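Local coordinates for type IV pilus assembly protein PilF (Thermus thermophilus HB8, PDB 5OIU) that acts as a hexameric AAA+ ATPase motor, binding and probably hydrolysing ATP to power the assembly of type IV pili, at residues 281-285 with 317-321; 22-28 with 39-43; 309-313 with 374-380. All blocks are in the same frame, centred on the assembly; numbering follows the deposited sequence.

Interaction 1. Residues 281-285 with 317-321; sequences VCEHC and CERCG. With ZN (zinc ion), chain S.
Cys-282 and Cys-285 from one loop and Cys-317 and Cys-320 from the other turn their sulfurs onto a single zinc ion. Three of the bonds are of ordinary length: the ion lies 2.4 Å from Cys-282 SG, 2.4 Å from Cys-285 SG and 2.3 Å from Cys-320 SG. The fourth, to Cys-317 SG, is longer at 2.7 Å. The four sulfurs nevertheless sit at nearly equal separations from one another, as expected of a tetrahedral site. Cys-282 reaches the metal with SG opposite its own backbone N (chi1 171°), whereas the other three carry SG between N and the carbonyl carbon. Right beside the ion the loops also touch through methylene groups, Cys-282 CB lying 3.7 Å from Cys-320 CB.

The arrangement is a tetracysteine site built from two CxxC motifs, Cys-Glu-His-Cys and Cys-Glu-Arg-Cys, as in PilB- and GspE-type secretion ATPases. No hydrogen bond runs from one segment to the other, which suggests that the shared zinc is their main link.

A second shell of amides positions the sulfurs from within each motif. His-284 N donates to Cys-282 SG at 3.4 Å with an N-H...S angle of 165°, and Cys-317 N donates to Cys-320 SG at 156°; Arg-319 N reaches Cys-317 SG only weakly. Such bonds would be expected to spread some of the negative charge of the thiolates. Further out, His-284 and Arg-319 run side by side, Arg-319 CG lying 3.5 Å from His-284 ND1 and Arg-319 CB in the ring plane at its edge. Backbone bonding between Cys-282 and Gly-324, and Thr-323 OG1 on Cys-320 O, tie the loops into the surrounding chain.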
ATOM      1  N   VAL C 281      38.358 -23.347   0.291  1.00 40.05           N
ATOM      2  CA  VAL C 281      39.125 -24.292  -0.515  1.00 45.24           C
ATOM      3  C   VAL C 281      40.277 -24.869   0.300  1.00 44.71           C
ATOM      4  O   VAL C 281      41.028 -24.128   0.951  1.00 43.32           O
ATOM      5  CB  VAL C 281      39.651 -23.600  -1.784  1.00 45.87           C
ATOM      6  CG1 VAL C 281      40.617 -24.516  -2.517  1.00 44.96           C
ATOM      7  CG2 VAL C 281      38.501 -23.186  -2.700  1.00 46.44           C
ATOM      8  N   CYS C 282      40.430 -26.195   0.255  1.00 46.92           N
ATOM      9  CA  CYS C 282      41.579 -26.843   0.877  1.00 46.32           C
ATOM     10  C   CYS C 282      42.892 -26.272   0.351  1.00 52.76           C
ATOM     11  O   CYS C 282      43.040 -25.977  -0.838  1.00 54.12           O
ATOM     12  CB  CYS C 282      41.543 -28.352   0.633  1.00 52.65           C
ATOM     13  SG  CYS C 282      43.067 -29.239   1.158  1.00 60.73           S
ATOM     14  N   GLU C 283      43.858 -26.116   1.247  1.00 59.95           N
ATOM     15  CA  GLU C 283      45.093 -25.441   0.875  1.00 63.65           C
ATOM     16  C   GLU C 283      46.079 -26.349   0.162  1.00 62.97           C
ATOM     17  O   GLU C 283      46.991 -25.840  -0.496  1.00 61.32           O
ATOM     18  CB  GLU C 283      45.767 -24.853   2.111  1.00 68.95           C
ATOM     19  CG  GLU C 283      45.062 -23.651   2.661  1.00 71.10           C
ATOM     20  CD  GLU C 283      45.220 -22.427   1.777  1.00 78.63           C
ATOM     21  OE1 GLU C 283      45.785 -22.542   0.660  1.00 76.31           O
ATOM     22  OE2 GLU C 283      44.780 -21.341   2.215  1.00 85.54           O
ATOM     23  N   HIS C 284      45.908 -27.666   0.269  1.00 62.49           N
ATOM     24  CA  HIS C 284      46.913 -28.618  -0.185  1.00 65.99           C
ATOM     25  C   HIS C 284      46.601 -29.247  -1.538  1.00 66.77           C
ATOM     26  O   HIS C 284      47.507 -29.809  -2.161  1.00 68.91           O
ATOM     27  CB  HIS C 284      47.100 -29.721   0.867  1.00 71.57           C
ATOM     28  CG  HIS C 284      47.487 -29.204   2.219  1.00 80.86           C
ATOM     29  ND1 HIS C 284      46.946 -29.694   3.391  1.00 82.10           N
ATOM     30  CD2 HIS C 284      48.355 -28.227   2.585  1.00 81.62           C
ATOM     31  CE1 HIS C 284      47.462 -29.042   4.418  1.00 80.12           C
ATOM     32  NE2 HIS C 284      48.318 -28.146   3.956  1.00 83.05           N
ATOM     33  N   CYS C 285      45.353 -29.185  -2.006  1.00 63.73           N
ATOM     34  CA  CYS C 285      45.037 -29.571  -3.376  1.00 56.24           C
ATOM     35  C   CYS C 285      44.501 -28.398  -4.182  1.00 56.45           C
ATOM     36  O   CYS C 285      43.835 -28.602  -5.200  1.00 59.32           O
ATOM     37  CB  CYS C 285      44.036 -30.720  -3.400  1.00 61.36           C
ATOM     38  SG  CYS C 285      42.526 -30.342  -2.552  1.00 58.36           S
ATOM     39  N   CYS C 317      41.928 -34.163  -1.676  1.00 60.29           N
ATOM     40  CA  CYS C 317      43.084 -34.903  -1.185  1.00 64.92           C
ATOM     41  C   CYS C 317      42.823 -35.406   0.231  1.00 67.00           C
ATOM     42  O   CYS C 317      41.801 -35.097   0.850  1.00 63.27           O
ATOM     43  CB  CYS C 317      44.354 -34.048  -1.226  1.00 62.43           C
ATOM     44  SG  CYS C 317      44.534 -32.902   0.153  1.00 72.21           S
ATOM     45  N   GLU C 318      43.790 -36.170   0.748  1.00 75.60           N
ATOM     46  CA  GLU C 318      43.643 -36.824   2.047  1.00 75.64           C
ATOM     47  C   GLU C 318      43.291 -35.837   3.162  1.00 70.47           C
ATOM     48  O   GLU C 318      42.551 -36.197   4.081  1.00 69.26           O
ATOM     49  CB  GLU C 318      44.935 -37.577   2.393  1.00 77.92           C
ATOM     50  CG  GLU C 318      45.610 -38.270   1.197  1.00 90.60           C
ATOM     51  CD  GLU C 318      46.705 -37.416   0.555  1.00 92.49           C
ATOM     52  OE1 GLU C 318      47.664 -37.031   1.261  1.00 87.01           O
ATOM     53  OE2 GLU C 318      46.590 -37.114  -0.658  1.00 88.35           O
ATOM     54  N   ARG C 319      43.790 -34.596   3.086  1.00 70.73           N
ATOM     55  CA  ARG C 319      43.631 -33.593   4.141  1.00 64.72           C
ATOM     56  C   ARG C 319      42.257 -32.911   4.160  1.00 65.41           C
ATOM     57  O   ARG C 319      42.007 -32.093   5.049  1.00 70.74           O
ATOM     58  CB  ARG C 319      44.732 -32.518   4.022  1.00 68.06           C
ATOM     59  CG  ARG C 319      46.136 -32.932   4.525  1.00 71.55           C
ATOM     60  CD  ARG C 319      46.265 -32.926   6.070  1.00 75.71           C
ATOM     61  NE  ARG C 319      45.540 -34.031   6.723  1.00 76.73           N
ATOM     62  CZ  ARG C 319      44.771 -33.916   7.815  1.00 72.33           C
ATOM     63  NH1 ARG C 319      44.166 -34.987   8.316  1.00 68.70           N
ATOM     64  NH2 ARG C 319      44.593 -32.736   8.408  1.00 63.43           N
ATOM     65  N   CYS C 320      41.351 -33.225   3.230  1.00 65.94           N
ATOM     66  CA  CYS C 320      40.080 -32.512   3.148  1.00 59.48           C
ATOM     67  C   CYS C 320      38.928 -33.453   2.813  1.00 61.11           C
ATOM     68  O   CYS C 320      37.949 -33.036   2.181  1.00 63.48           O
ATOM     69  CB  CYS C 320      40.149 -31.393   2.098  1.00 57.01           C
ATOM     70  SG  CYS C 320      40.460 -31.984   0.404  1.00 54.78           S
ATOM     71  N   GLY C 321      39.017 -34.718   3.231  1.00 60.05           N
ATOM     72  CA  GLY C 321      38.065 -35.710   2.744  1.00 62.58           C
ATOM     73  C   GLY C 321      38.287 -35.921   1.257  1.00 61.87           C
ATOM     74  O   GLY C 321      39.421 -35.970   0.781  1.00 65.45           O
TER
HETATM   75 ZN    ZN S 503      42.514 -31.155  -0.255  1.00 60.01          ZN

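Interaction 2. Residues 22-28 with 39-43; sequences QDASDIH and RLRID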
ATOM      1  N   GLN C  22      32.290 -41.202  16.584  1.00 41.98           N
ATOM      2  CA  GLN C  22      32.659 -41.614  15.233  1.00 44.73           C
ATOM      3  C   GLN C  22      33.330 -40.503  14.436  1.00 51.49           C
ATOM      4  O   GLN C  22      33.969 -40.799  13.413  1.00 46.85           O
ATOM      5  CB  GLN C  22      31.422 -42.074  14.461  1.00 46.32           C
ATOM      6  CG  GLN C  22      31.102 -43.517  14.669  1.00 50.53           C
ATOM      7  CD  GLN C  22      32.328 -44.370  14.493  1.00 51.29           C
ATOM      8  OE1 GLN C  22      33.131 -44.155  13.564  1.00 46.92           O
ATOM      9  NE2 GLN C  22      32.499 -45.334  15.391  1.00 48.38           N
ATOM     10  N   ASP C  23      33.184 -39.242  14.876  1.00 45.25           N
ATOM     11  CA  ASP C  23      33.419 -38.068  14.034  1.00 45.48           C
ATOM     12  C   ASP C  23      32.481 -38.042  12.815  1.00 42.20           C
ATOM     13  O   ASP C  23      32.812 -37.491  11.767  1.00 35.70           O
ATOM     14  CB  ASP C  23      34.887 -37.982  13.607  1.00 48.13           C
ATOM     15  CG  ASP C  23      35.425 -36.580  13.679  1.00 65.40           C
ATOM     16  OD1 ASP C  23      34.934 -35.723  12.905  1.00 68.76           O
ATOM     17  OD2 ASP C  23      36.331 -36.332  14.517  1.00 77.67           O
ATOM     18  N   ALA C  24      31.288 -38.613  12.948  1.00 40.34           N
ATOM     19  CA  ALA C  24      30.302 -38.554  11.876  1.00 38.12           C
ATOM     20  C   ALA C  24      29.773 -37.135  11.687  1.00 40.57           C
ATOM     21  O   ALA C  24      29.608 -36.364  12.643  1.00 39.25           O
ATOM     22  CB  ALA C  24      29.135 -39.495  12.166  1.00 42.36           C
ATOM     23  N   SER C  25      29.479 -36.802  10.433  1.00 39.48           N
ATOM     24  CA  SER C  25      29.031 -35.459  10.104  1.00 37.53           C
ATOM     25  C   SER C  25      27.516 -35.296  10.159  1.00 37.02           C
ATOM     26  O   SER C  25      27.046 -34.188  10.421  1.00 41.81           O
ATOM     27  CB  SER C  25      29.535 -35.059   8.717  1.00 28.81           C
ATOM     28  OG  SER C  25      28.927 -35.865   7.740  1.00 36.31           O
ATOM     29  N   ASP C  26      26.736 -36.352   9.928  1.00 34.54           N
ATOM     30  CA  ASP C  26      25.278 -36.234   9.910  1.00 35.14           C
ATOM     31  C   ASP C  26      24.638 -37.532  10.398  1.00 37.45           C
ATOM     32  O   ASP C  26      25.204 -38.621  10.242  1.00 39.84           O
ATOM     33  CB  ASP C  26      24.757 -35.898   8.499  1.00 34.79           C
ATOM     34  CG  ASP C  26      25.481 -34.699   7.865  1.00 40.98           C
ATOM     35  OD1 ASP C  26      25.068 -33.557   8.146  1.00 45.76           O
ATOM     36  OD2 ASP C  26      26.466 -34.878   7.099  1.00 34.06           O
ATOM     37  N   ILE C  27      23.438 -37.406  10.961  1.00 38.66           N
ATOM     38  CA  ILE C  27      22.630 -38.534  11.426  1.00 36.86           C
ATOM     39  C   ILE C  27      21.296 -38.496  10.700  1.00 39.67           C
ATOM     40  O   ILE C  27      20.562 -37.499  10.804  1.00 43.85           O
ATOM     41  CB  ILE C  27      22.385 -38.474  12.940  1.00 39.77           C
ATOM     42  CG1 ILE C  27      23.681 -38.331  13.718  1.00 38.96           C
ATOM     43  CG2 ILE C  27      21.618 -39.673  13.397  1.00 33.87           C
ATOM     44  CD1 ILE C  27      23.425 -38.225  15.206  1.00 43.12           C
ATOM     45  N   HIS C  28      20.961 -39.582   9.997  1.00 42.26           N
ATOM     46  CA  HIS C  28      19.704 -39.704   9.254  1.00 34.04           C
ATOM     47  C   HIS C  28      18.810 -40.752   9.902  1.00 39.02           C
ATOM     48  O   HIS C  28      19.215 -41.914  10.038  1.00 40.79           O
ATOM     49  CB  HIS C  28      19.938 -40.113   7.801  1.00 34.07           C
ATOM     50  CG  HIS C  28      20.740 -39.129   7.018  1.00 38.91           C
ATOM     51  ND1 HIS C  28      20.276 -38.555   5.855  1.00 37.04           N
ATOM     52  CD2 HIS C  28      21.986 -38.635   7.216  1.00 33.34           C
ATOM     53  CE1 HIS C  28      21.200 -37.742   5.373  1.00 34.79           C
ATOM     54  NE2 HIS C  28      22.249 -37.776   6.177  1.00 28.84           N
ATOM     55  N   ARG C  39      21.071 -44.009   9.682  1.00 40.54           N
ATOM     56  CA  ARG C  39      22.337 -43.970   8.968  1.00 36.17           C
ATOM     57  C   ARG C  39      23.193 -42.841   9.521  1.00 38.31           C
ATOM     58  O   ARG C  39      22.673 -41.823   9.998  1.00 39.80           O
ATOM     59  CB  ARG C  39      22.126 -43.782   7.457  1.00 35.58           C
ATOM     60  CG  ARG C  39      21.274 -44.868   6.768  1.00 42.99           C
ATOM     61  CD  ARG C  39      20.432 -44.287   5.595  1.00 43.02           C
ATOM     62  NE  ARG C  39      21.154 -44.289   4.318  1.00 35.04           N
ATOM     63  CZ  ARG C  39      20.718 -43.702   3.203  1.00 41.41           C
ATOM     64  NH1 ARG C  39      19.555 -43.064   3.188  1.00 36.01           N
ATOM     65  NH2 ARG C  39      21.450 -43.756   2.090  1.00 40.22           N
ATOM     66  N   LEU C  40      24.515 -43.030   9.458  1.00 37.70           N
ATOM     67  CA  LEU C  40      25.498 -42.013   9.823  1.00 31.14           C
ATOM     68  C   LEU C  40      26.323 -41.692   8.588  1.00 34.15           C
ATOM     69  O   LEU C  40      26.765 -42.614   7.897  1.00 39.01           O
ATOM     70  CB  LEU C  40      26.429 -42.506  10.947  1.00 30.90           C
ATOM     71  CG  LEU C  40      25.855 -42.969  12.301  1.00 35.66           C
ATOM     72  CD1 LEU C  40      26.951 -43.350  13.315  1.00 38.15           C
ATOM     73  CD2 LEU C  40      24.940 -41.907  12.911  1.00 38.57           C
ATOM     74  N   ARG C  41      26.544 -40.403   8.302  1.00 33.05           N
ATOM     75  CA  ARG C  41      27.566 -40.045   7.312  1.00 33.78           C
ATOM     76  C   ARG C  41      28.954 -39.999   7.973  1.00 36.17           C
ATOM     77  O   ARG C  41      29.227 -39.151   8.842  1.00 36.87           O
ATOM     78  CB  ARG C  41      27.254 -38.722   6.615  1.00 30.38           C
ATOM     79  CG  ARG C  41      27.981 -38.634   5.257  1.00 35.65           C
ATOM     80  CD  ARG C  41      27.733 -37.345   4.469  1.00 38.68           C
ATOM     81  NE  ARG C  41      26.342 -37.213   4.026  1.00 37.14           N
ATOM     82  CZ  ARG C  41      25.882 -37.701   2.879  1.00 39.18           C
ATOM     83  NH1 ARG C  41      26.713 -38.350   2.064  1.00 30.07           N
ATOM     84  NH2 ARG C  41      24.601 -37.528   2.544  1.00 34.81           N
ATOM     85  N   ILE C  42      29.831 -40.908   7.548  1.00 34.70           N
ATOM     86  CA  ILE C  42      31.226 -40.974   7.975  1.00 36.45           C
ATOM     87  C   ILE C  42      32.106 -40.812   6.742  1.00 33.99           C
ATOM     88  O   ILE C  42      31.945 -41.548   5.761  1.00 36.20           O
ATOM     89  CB  ILE C  42      31.533 -42.305   8.690  1.00 39.89           C
ATOM     90  CG1 ILE C  42      30.932 -42.310  10.096  1.00 40.90           C
ATOM     91  CG2 ILE C  42      33.038 -42.596   8.703  1.00 35.34           C
ATOM     92  CD1 ILE C  42      30.489 -43.686  10.531  1.00 43.88           C
ATOM     93  N   ASP C  43      33.025 -39.846   6.789  1.00 30.51           N
ATOM     94  CA  ASP C  43      33.945 -39.579   5.677  1.00 28.44           C
ATOM     95  C   ASP C  43      33.220 -39.440   4.339  1.00 33.56           C
ATOM     96  O   ASP C  43      33.671 -39.930   3.307  1.00 35.70           O
ATOM     97  CB  ASP C  43      35.017 -40.664   5.585  1.00 29.19           C
ATOM     98  CG  ASP C  43      35.847 -40.784   6.854  1.00 33.30           C
ATOM     99  OD1 ASP C  43      35.873 -39.844   7.679  1.00 37.42           O
ATOM    100  OD2 ASP C  43      36.492 -41.831   7.019  1.00 39.30           O
TER
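Arg-39 and His-28 form a reciprocal backbone pair, Arg-39 N to His-28 O and His-28 N to Arg-39 O, each bond 2.8 Å long and the second almost straight (N-H...O 176°). They belong to a beta hairpin whose strands 26-31 and 36-42 run antiparallel in the N-terminal sheet. Arg-39 lies on the same face as His-28, and both side chains look to the second subunit: Arg-39 NH2 bonds Lys-171 O there, and His-28 NE2 bonds its Asp-211.

Leu-40 is a non-hydrogen-bonded partner of Ile-27 on the reverse face. The two chains lie alongside, Leu-40 CD2 3.9 Å from Ile-27 CG1, under helix 6-22, whose Val-15 touches both.

Arg-41 returns to the face of His-28. Its N donates to Asp-26 O at 3.0 Å, and its O accepts Ser-25 N at 2.8 Å. With CG anti to the backbone N (chi1 -158°) and a bend at chi3, its side chain runs alongside Asp-26, the carboxylate and guanidinium planes 80° apart. Asp-26 OD2 stands at the guanidinium edge, in its plane, but the salt bridge to Arg-41 NE is long (3.9 Å); stronger mates are Asp-211 and Asp-213 of the second subunit for Arg-41, and Arg-110 for Asp-26. Ser-25 OG donates to Asp-26 OD2 from above the carboxylate plane at 2.7 Å. With an alanine at Ser-25 the hydroxyl is gone, and the Asp-26 carboxylate is likely to turn more freely while a gap opens beside Arg-41 CB.

Ile-42 finishes the strand, its CG1 resting 3.9 Å from Ala-24 CB while CD1 lies in van der Waals contact with Gln-22 OE1, at 4.0 Å.

Interaction 3. Residues 309-313 with 374-380; sequences ARLYK and ALQGITT
Tyr-312 sets its ring obliquely against Gly-377, with CD1 only 3.4 Å from Gly-377 CA. The carbonyl oxygens of Ala-374 and Leu-375 meet the ring at its edge, Ala-374 O in the ring plane and 3.9 Å from Tyr-312 CD1. Gly-377, just past helix 366-374, takes a positive phi of 86° in a Schellman motif, and its amide N bonds back to Ala-374 O at 3.1 Å. A CB on it would be tight against the ring, 3.4 Å from Tyr-312 CD1, and the backbone angles by themselves already disfavour one.

Next to the ring, Leu-375 supplies an apolar tip. Its CB sets off away from the strand, yet CG lies opposite the carbonyl carbon (chi1 -74°) and CD2 swings back to touch Ala-309 CB and Leu-311 CD2, each at 3.7 Å, as well as Arg-310 O, the two leucine side chains meeting at a slant.

At the far end Thr-380 turns its methyl CG2 to Tyr-312 O (3.9 Å) and to Lys-313. Its OG1 instead caps the next helix at Glu-383 N and bonds Tyr-325 OH. Strand 311-314 takes its backbone bonds from 286-289.

Since no hydrogen bond or salt bridge crosses between 309-313 and 374-380, this strand-to-helix-end junction appears to rest on van der Waals fit, of apolar side chains on one another and of ring edge and methyls on backbone carbonyls.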
ATOM      1  N   ALA C 309      42.665 -11.901 -13.649  1.00 65.66           N
ATOM      2  CA  ALA C 309      41.888 -12.692 -12.706  1.00 58.93           C
ATOM      3  C   ALA C 309      42.049 -14.177 -12.959  1.00 60.65           C
ATOM      4  O   ALA C 309      41.889 -14.643 -14.087  1.00 64.86           O
ATOM      5  CB  ALA C 309      40.416 -12.312 -12.790  1.00 62.41           C
ATOM      6  N   ARG C 310      42.395 -14.912 -11.903  1.00 62.60           N
ATOM      7  CA  ARG C 310      42.380 -16.368 -11.894  1.00 58.89           C
ATOM      8  C   ARG C 310      41.472 -16.825 -10.758  1.00 53.49           C
ATOM      9  O   ARG C 310      41.246 -16.089  -9.795  1.00 51.98           O
ATOM     10  CB  ARG C 310      43.800 -16.951 -11.731  1.00 62.52           C
ATOM     11  CG  ARG C 310      44.535 -17.338 -13.056  1.00 68.72           C
ATOM     12  CD  ARG C 310      44.081 -16.484 -14.271  1.00 73.27           C
ATOM     13  NE  ARG C 310      45.025 -16.387 -15.396  1.00 79.29           N
ATOM     14  CZ  ARG C 310      44.780 -15.722 -16.532  1.00 85.42           C
ATOM     15  NH1 ARG C 310      45.694 -15.677 -17.496  1.00 86.67           N
ATOM     16  NH2 ARG C 310      43.628 -15.081 -16.706  1.00 76.88           N
ATOM     17  N   LEU C 311      40.917 -18.030 -10.900  1.00 50.52           N
ATOM     18  CA  LEU C 311      40.049 -18.658  -9.909  1.00 47.58           C
ATOM     19  C   LEU C 311      40.653 -19.994  -9.496  1.00 47.43           C
ATOM     20  O   LEU C 311      41.609 -20.478 -10.104  1.00 51.46           O
ATOM     21  CB  LEU C 311      38.627 -18.888 -10.441  1.00 43.27           C
ATOM     22  CG  LEU C 311      37.668 -17.737 -10.736  1.00 51.84           C
ATOM     23  CD1 LEU C 311      36.445 -18.300 -11.457  1.00 47.59           C
ATOM     24  CD2 LEU C 311      37.251 -16.935  -9.489  1.00 43.20           C
ATOM     25  N   TYR C 312      40.069 -20.603  -8.461  1.00 40.85           N
ATOM     26  CA  TYR C 312      40.677 -21.742  -7.794  1.00 46.01           C
ATOM     27  C   TYR C 312      39.614 -22.755  -7.400  1.00 44.74           C
ATOM     28  O   TYR C 312      38.448 -22.411  -7.209  1.00 45.96           O
ATOM     29  CB  TYR C 312      41.480 -21.299  -6.542  1.00 49.61           C
ATOM     30  CG  TYR C 312      42.501 -20.229  -6.858  1.00 48.19           C
ATOM     31  CD1 TYR C 312      42.129 -18.891  -6.988  1.00 47.86           C
ATOM     32  CD2 TYR C 312      43.828 -20.560  -7.074  1.00 51.65           C
ATOM     33  CE1 TYR C 312      43.060 -17.921  -7.323  1.00 53.05           C
ATOM     34  CE2 TYR C 312      44.770 -19.591  -7.395  1.00 47.60           C
ATOM     35  CZ  TYR C 312      44.386 -18.286  -7.516  1.00 50.34           C
ATOM     36  OH  TYR C 312      45.340 -17.352  -7.838  1.00 55.80           O
ATOM     37  N   LYS C 313      40.032 -24.013  -7.294  1.00 46.15           N
ATOM     38  CA  LYS C 313      39.216 -25.051  -6.683  1.00 50.28           C
ATOM     39  C   LYS C 313      40.145 -26.028  -5.987  1.00 51.51           C
ATOM     40  O   LYS C 313      41.365 -25.981  -6.131  1.00 53.43           O
ATOM     41  CB  LYS C 313      38.327 -25.760  -7.708  1.00 49.20           C
ATOM     42  CG  LYS C 313      39.024 -26.875  -8.483  1.00 56.26           C
ATOM     43  CD  LYS C 313      38.075 -27.556  -9.484  1.00 63.29           C
ATOM     44  CE  LYS C 313      38.291 -29.095  -9.536  1.00 75.60           C
ATOM     45  NZ  LYS C 313      38.088 -29.729 -10.887  1.00 70.90           N
ATOM     46  N   ALA C 374      36.816 -15.132  -3.826  1.00 49.59           N
ATOM     47  CA  ALA C 374      37.059 -16.228  -4.756  1.00 46.75           C
ATOM     48  C   ALA C 374      38.240 -15.927  -5.667  1.00 44.65           C
ATOM     49  O   ALA C 374      39.013 -16.835  -5.997  1.00 44.91           O
ATOM     50  CB  ALA C 374      35.802 -16.499  -5.577  1.00 41.93           C
ATOM     51  N   LEU C 375      38.406 -14.660  -6.067  1.00 43.60           N
ATOM     52  CA  LEU C 375      39.541 -14.281  -6.898  1.00 44.22           C
ATOM     53  C   LEU C 375      40.870 -14.362  -6.152  1.00 48.39           C
ATOM     54  O   LEU C 375      41.922 -14.204  -6.777  1.00 45.78           O
ATOM     55  CB  LEU C 375      39.333 -12.873  -7.458  1.00 43.34           C
ATOM     56  CG  LEU C 375      38.301 -12.748  -8.587  1.00 48.72           C
ATOM     57  CD1 LEU C 375      38.042 -11.286  -8.976  1.00 41.65           C
ATOM     58  CD2 LEU C 375      38.714 -13.592  -9.798  1.00 42.23           C
ATOM     59  N   GLN C 376      40.852 -14.612  -4.845  1.00 49.58           N
ATOM     60  CA  GLN C 376      42.069 -14.831  -4.080  1.00 48.59           C
ATOM     61  C   GLN C 376      42.250 -16.281  -3.648  1.00 47.25           C
ATOM     62  O   GLN C 376      43.219 -16.589  -2.952  1.00 47.17           O
ATOM     63  CB  GLN C 376      42.090 -13.916  -2.857  1.00 40.32           C
ATOM     64  CG  GLN C 376      42.083 -12.456  -3.243  1.00 47.39           C
ATOM     65  CD  GLN C 376      41.997 -11.534  -2.043  1.00 66.92           C
ATOM     66  OE1 GLN C 376      40.904 -11.205  -1.578  1.00 66.50           O
ATOM     67  NE2 GLN C 376      43.153 -11.119  -1.523  1.00 71.37           N
ATOM     68  N   GLY C 377      41.354 -17.176  -4.036  1.00 43.23           N
ATOM     69  CA  GLY C 377      41.473 -18.564  -3.662  1.00 41.78           C
ATOM     70  C   GLY C 377      40.894 -18.948  -2.319  1.00 40.92           C
ATOM     71  O   GLY C 377      41.082 -20.090  -1.891  1.00 43.99           O
ATOM     72  N   ILE C 378      40.194 -18.047  -1.633  1.00 41.89           N
ATOM     73  CA  ILE C 378      39.574 -18.428  -0.364  1.00 41.45           C
ATOM     74  C   ILE C 378      38.453 -19.438  -0.593  1.00 44.57           C
ATOM     75  O   ILE C 378      38.271 -20.383   0.186  1.00 41.38           O
ATOM     76  CB  ILE C 378      39.070 -17.174   0.362  1.00 38.64           C
ATOM     77  CG1 ILE C 378      40.255 -16.283   0.699  1.00 40.49           C
ATOM     78  CG2 ILE C 378      38.314 -17.543   1.601  1.00 40.20           C
ATOM     79  CD1 ILE C 378      39.906 -14.844   0.850  1.00 36.56           C
ATOM     80  N   THR C 379      37.688 -19.261  -1.664  1.00 44.26           N
ATOM     81  CA  THR C 379      36.554 -20.121  -1.952  1.00 43.05           C
ATOM     82  C   THR C 379      36.440 -20.324  -3.460  1.00 46.23           C
ATOM     83  O   THR C 379      37.123 -19.673  -4.266  1.00 43.79           O
ATOM     84  CB  THR C 379      35.258 -19.531  -1.372  1.00 41.76           C
ATOM     85  OG1 THR C 379      34.187 -20.447  -1.566  1.00 37.14           O
ATOM     86  CG2 THR C 379      34.906 -18.189  -2.039  1.00 39.42           C
ATOM     87  N   THR C 380      35.585 -21.266  -3.837  1.00 46.60           N
ATOM     88  CA  THR C 380      35.249 -21.426  -5.238  1.00 44.58           C
ATOM     89  C   THR C 380      34.193 -20.411  -5.630  1.00 38.72           C
ATOM     90  O   THR C 380      33.475 -19.866  -4.789  1.00 44.86           O
ATOM     91  CB  THR C 380      34.713 -22.820  -5.511  1.00 45.18           C
ATOM     92  OG1 THR C 380      33.426 -22.944  -4.890  1.00 42.43           O
ATOM     93  CG2 THR C 380      35.663 -23.865  -4.964  1.00 37.86           C
TER

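In the fold
Along the chain interaction 2 closes first, within the N-terminal antiparallel sheet; interactions 1 and 3 follow and alternate in sequence, 281-285, 309-313, 317-321, then 374-380. These two are joined directly: their centres are 15 Å apart, and Val-281 N lies 3.0 Å from Ile-378 O in a probable hydrogen bond. Val-281 ends strand 269-281 of the ATPase sheet, so both the zinc site and the turn at 374-380 attach at the C-terminal end of that strand. Interaction 2 centres 20 Å from interaction 1, with nearest atoms about 6 Å apart, and 29 Å from interaction 3. Zinc site and C-terminal turn thus appear to form one joined unit on the ATPase core, while interaction 2 alone meets a second subunit of the hexamer.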